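Local coordinates for protein glutathione transferase gst1-6 (Anopheles dirus, PDB 1V2A) that probably conjugates glutathione to electrophilic xenobiotics, releasing a halide in the process, and works as a homodimeric Delta class detoxification enzyme, at residues I16-K21 with Y70-Y75. Sequence-based numbering, arbitrary orientation.
Sequences ILLAKK and YLVETY
L71, which meets L18 of the facing helix, also sets CD2 in plane at the edge of the Y75 ring, while T74 CG2 lies over the centre of one face of that ring, 3.4 Å above its plane. T74 also lies against a second ring: its OG1 sits 3.6 Å above the centre of one face of Y70. The contact belongs to the thioredoxin-like N-terminal domain of the glutathione transferase fold, where helices 13-22 and 64-75 pack side by side, L18 and V72 having the closest CA atoms at 8.1 Å. From helix 13-22 the contact is made by L18; with CG anti to the backbone N (chi1 -177°) and chi2 at -74°, its two methyl groups go to separate partners. L18 CD1 reaches L71 CB at 3.9 Å, the two leucine side chains sliding past each other in opposite directions; L18 CD2 meets V72 CG2, also at 3.9 Å, and here the side chains cross at about a right angle. All three residues are buried. L54 of strand 53-56 touches L71 from the sheet, and I155 and V152 of helix 152-162, in the C-terminal domain, touch L18 and V72 respectively. Farther round helix 64-75, E73 OE2 forms a salt bridge with R89 NH1 of the second subunit, placing this helix at the dimer interface. The T74 hydroxyl is tied back to its own helix: T74 OG1 donates to Y70 O at 2.8 Å, from above the carbonyl plane, whereas T74 N reaches the same oxygen from the opposite face.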
ATOM      1  N   ILE B  16      -5.893  -2.274 -16.746  1.00 29.81           N
ATOM      2  CA  ILE B  16      -6.223  -2.090 -18.154  1.00 28.32           C
ATOM      3  C   ILE B  16      -4.931  -2.159 -18.977  1.00 28.11           C
ATOM      4  O   ILE B  16      -4.819  -2.936 -19.921  1.00 27.73           O
ATOM      5  CB  ILE B  16      -6.890  -0.710 -18.397  1.00 25.90           C
ATOM      6  CG1 ILE B  16      -8.257  -0.658 -17.711  1.00 25.93           C
ATOM      7  CG2 ILE B  16      -7.015  -0.445 -19.887  1.00 25.08           C
ATOM      8  CD1 ILE B  16      -9.236  -1.726 -18.170  1.00 26.58           C
ATOM      9  N   LEU B  17      -3.955  -1.336 -18.615  1.00 28.86           N
ATOM     10  CA  LEU B  17      -2.688  -1.312 -19.329  1.00 30.20           C
ATOM     11  C   LEU B  17      -1.993  -2.669 -19.258  1.00 31.34           C
ATOM     12  O   LEU B  17      -1.574  -3.227 -20.274  1.00 31.93           O
ATOM     13  CB  LEU B  17      -1.785  -0.219 -18.745  1.00 29.36           C
ATOM     14  CG  LEU B  17      -1.592   1.090 -19.528  1.00 28.66           C
ATOM     15  CD1 LEU B  17      -2.743   1.336 -20.466  1.00 27.40           C
ATOM     16  CD2 LEU B  17      -1.429   2.245 -18.550  1.00 26.74           C
ATOM     17  N   LEU B  18      -1.871  -3.199 -18.049  1.00 34.28           N
ATOM     18  CA  LEU B  18      -1.226  -4.488 -17.858  1.00 34.03           C
ATOM     19  C   LEU B  18      -1.924  -5.517 -18.747  1.00 34.72           C
ATOM     20  O   LEU B  18      -1.266  -6.289 -19.444  1.00 38.05           O
ATOM     21  CB  LEU B  18      -1.314  -4.889 -16.383  1.00 34.93           C
ATOM     22  CG  LEU B  18      -0.637  -6.175 -15.903  1.00 36.69           C
ATOM     23  CD1 LEU B  18      -1.445  -7.380 -16.368  1.00 39.18           C
ATOM     24  CD2 LEU B  18       0.794  -6.229 -16.410  1.00 33.94           C
ATOM     25  N   ALA B  19      -3.255  -5.506 -18.736  1.00 31.28           N
ATOM     26  CA  ALA B  19      -4.032  -6.441 -19.541  1.00 30.23           C
ATOM     27  C   ALA B  19      -3.599  -6.426 -21.001  1.00 30.47           C
ATOM     28  O   ALA B  19      -3.433  -7.483 -21.620  1.00 28.67           O
ATOM     29  CB  ALA B  19      -5.521  -6.114 -19.439  1.00 28.39           C
ATOM     30  N   LYS B  20      -3.419  -5.223 -21.545  1.00 31.54           N
ATOM     31  CA  LYS B  20      -3.021  -5.055 -22.938  1.00 32.50           C
ATOM     32  C   LYS B  20      -1.633  -5.615 -23.193  1.00 32.80           C
ATOM     33  O   LYS B  20      -1.388  -6.258 -24.209  1.00 30.86           O
ATOM     34  CB  LYS B  20      -3.040  -3.573 -23.322  1.00 34.87           C
ATOM     35  CG  LYS B  20      -4.378  -2.880 -23.108  1.00 39.43           C
ATOM     36  CD  LYS B  20      -4.381  -1.486 -23.733  1.00 41.61           C
ATOM     37  CE  LYS B  20      -5.666  -0.742 -23.405  1.00 43.68           C
ATOM     38  NZ  LYS B  20      -6.881  -1.527 -23.777  1.00 44.33           N
ATOM     39  N   LYS B  21      -0.727  -5.360 -22.260  1.00 32.12           N
ATOM     40  CA  LYS B  21       0.644  -5.826 -22.375  1.00 32.35           C
ATOM     41  C   LYS B  21       0.785  -7.346 -22.387  1.00 29.71           C
ATOM     42  O   LYS B  21       1.718  -7.862 -22.993  1.00 30.32           O
ATOM     43  CB  LYS B  21       1.478  -5.262 -21.217  1.00 34.42           C
ATOM     44  CG  LYS B  21       2.508  -4.210 -21.603  1.00 33.35           C
ATOM     45  CD  LYS B  21       3.683  -4.823 -22.337  1.00 35.71           C
ATOM     46  CE  LYS B  21       4.817  -3.824 -22.480  1.00 35.04           C
ATOM     47  NZ  LYS B  21       5.985  -4.384 -23.206  1.00 37.71           N
ATOM     48  N   TYR B  70      -1.868 -10.203  -9.268  1.00 26.77           N
ATOM     49  CA  TYR B  70      -2.597 -11.438  -9.494  1.00 28.17           C
ATOM     50  C   TYR B  70      -2.564 -11.847 -10.975  1.00 26.54           C
ATOM     51  O   TYR B  70      -2.268 -12.995 -11.300  1.00 28.32           O
ATOM     52  CB  TYR B  70      -4.054 -11.269  -9.047  1.00 28.00           C
ATOM     53  CG  TYR B  70      -4.961 -12.401  -9.476  1.00 30.92           C
ATOM     54  CD1 TYR B  70      -5.032 -13.583  -8.743  1.00 30.84           C
ATOM     55  CD2 TYR B  70      -5.747 -12.289 -10.622  1.00 32.46           C
ATOM     56  CE1 TYR B  70      -5.872 -14.626  -9.139  1.00 33.98           C
ATOM     57  CE2 TYR B  70      -6.587 -13.328 -11.029  1.00 33.54           C
ATOM     58  CZ  TYR B  70      -6.646 -14.487 -10.285  1.00 33.96           C
ATOM     59  OH  TYR B  70      -7.491 -15.500 -10.674  1.00 36.23           O
ATOM     60  N   LEU B  71      -2.872 -10.902 -11.858  1.00 24.89           N
ATOM     61  CA  LEU B  71      -2.901 -11.149 -13.297  1.00 26.83           C
ATOM     62  C   LEU B  71      -1.542 -11.551 -13.853  1.00 28.64           C
ATOM     63  O   LEU B  71      -1.448 -12.448 -14.694  1.00 29.22           O
ATOM     64  CB  LEU B  71      -3.397  -9.907 -14.047  1.00 22.98           C
ATOM     65  CG  LEU B  71      -4.873  -9.519 -13.892  1.00 26.90           C
ATOM     66  CD1 LEU B  71      -5.118  -8.201 -14.602  1.00 25.94           C
ATOM     67  CD2 LEU B  71      -5.776 -10.592 -14.471  1.00 26.29           C
ATOM     68  N   VAL B  72      -0.494 -10.872 -13.396  1.00 26.70           N
ATOM     69  CA  VAL B  72       0.848 -11.170 -13.856  1.00 28.31           C
ATOM     70  C   VAL B  72       1.204 -12.607 -13.476  1.00 31.05           C
ATOM     71  O   VAL B  72       1.593 -13.402 -14.334  1.00 29.89           O
ATOM     72  CB  VAL B  72       1.888 -10.211 -13.224  1.00 27.08           C
ATOM     73  CG1 VAL B  72       3.284 -10.579 -13.696  1.00 27.19           C
ATOM     74  CG2 VAL B  72       1.569  -8.780 -13.592  1.00 24.18           C
ATOM     75  N   GLU B  73       1.059 -12.935 -12.193  1.00 31.22           N
ATOM     76  CA  GLU B  73       1.377 -14.274 -11.696  1.00 34.66           C
ATOM     77  C   GLU B  73       0.550 -15.327 -12.412  1.00 34.79           C
ATOM     78  O   GLU B  73       1.057 -16.380 -12.781  1.00 36.81           O
ATOM     79  CB  GLU B  73       1.128 -14.363 -10.178  1.00 34.61           C
ATOM     80  CG  GLU B  73       1.834 -13.260  -9.372  1.00 36.30           C
ATOM     81  CD  GLU B  73       1.822 -13.488  -7.865  1.00 34.65           C
ATOM     82  OE1 GLU B  73       0.733 -13.655  -7.270  1.00 35.54           O
ATOM     83  OE2 GLU B  73       2.919 -13.492  -7.277  1.00 36.57           O
ATOM     84  N   THR B  74      -0.727 -15.027 -12.621  1.00 35.03           N
ATOM     85  CA  THR B  74      -1.634 -15.950 -13.289  1.00 33.46           C
ATOM     86  C   THR B  74      -1.487 -16.039 -14.812  1.00 35.82           C
ATOM     87  O   THR B  74      -1.531 -17.136 -15.377  1.00 34.74           O
ATOM     88  CB  THR B  74      -3.100 -15.586 -12.990  1.00 31.72           C
ATOM     89  OG1 THR B  74      -3.306 -15.539 -11.573  1.00 29.99           O
ATOM     90  CG2 THR B  74      -4.033 -16.617 -13.586  1.00 30.67           C
ATOM     91  N   TYR B  75      -1.304 -14.901 -15.479  1.00 36.37           N
ATOM     92  CA  TYR B  75      -1.226 -14.908 -16.937  1.00 37.03           C
ATOM     93  C   TYR B  75       0.076 -14.517 -17.628  1.00 38.66           C
ATOM     94  O   TYR B  75       0.228 -14.757 -18.827  1.00 40.64           O
ATOM     95  CB  TYR B  75      -2.371 -14.058 -17.491  1.00 35.86           C
ATOM     96  CG  TYR B  75      -3.722 -14.562 -17.056  1.00 37.60           C
ATOM     97  CD1 TYR B  75      -4.184 -15.807 -17.474  1.00 38.15           C
ATOM     98  CD2 TYR B  75      -4.516 -13.825 -16.183  1.00 37.25           C
ATOM     99  CE1 TYR B  75      -5.397 -16.310 -17.033  1.00 39.82           C
ATOM    100  CE2 TYR B  75      -5.735 -14.319 -15.735  1.00 40.26           C
ATOM    101  CZ  TYR B  75      -6.168 -15.566 -16.163  1.00 39.88           C
ATOM    102  OH  TYR B  75      -7.364 -16.077 -15.717  1.00 39.86           O
TER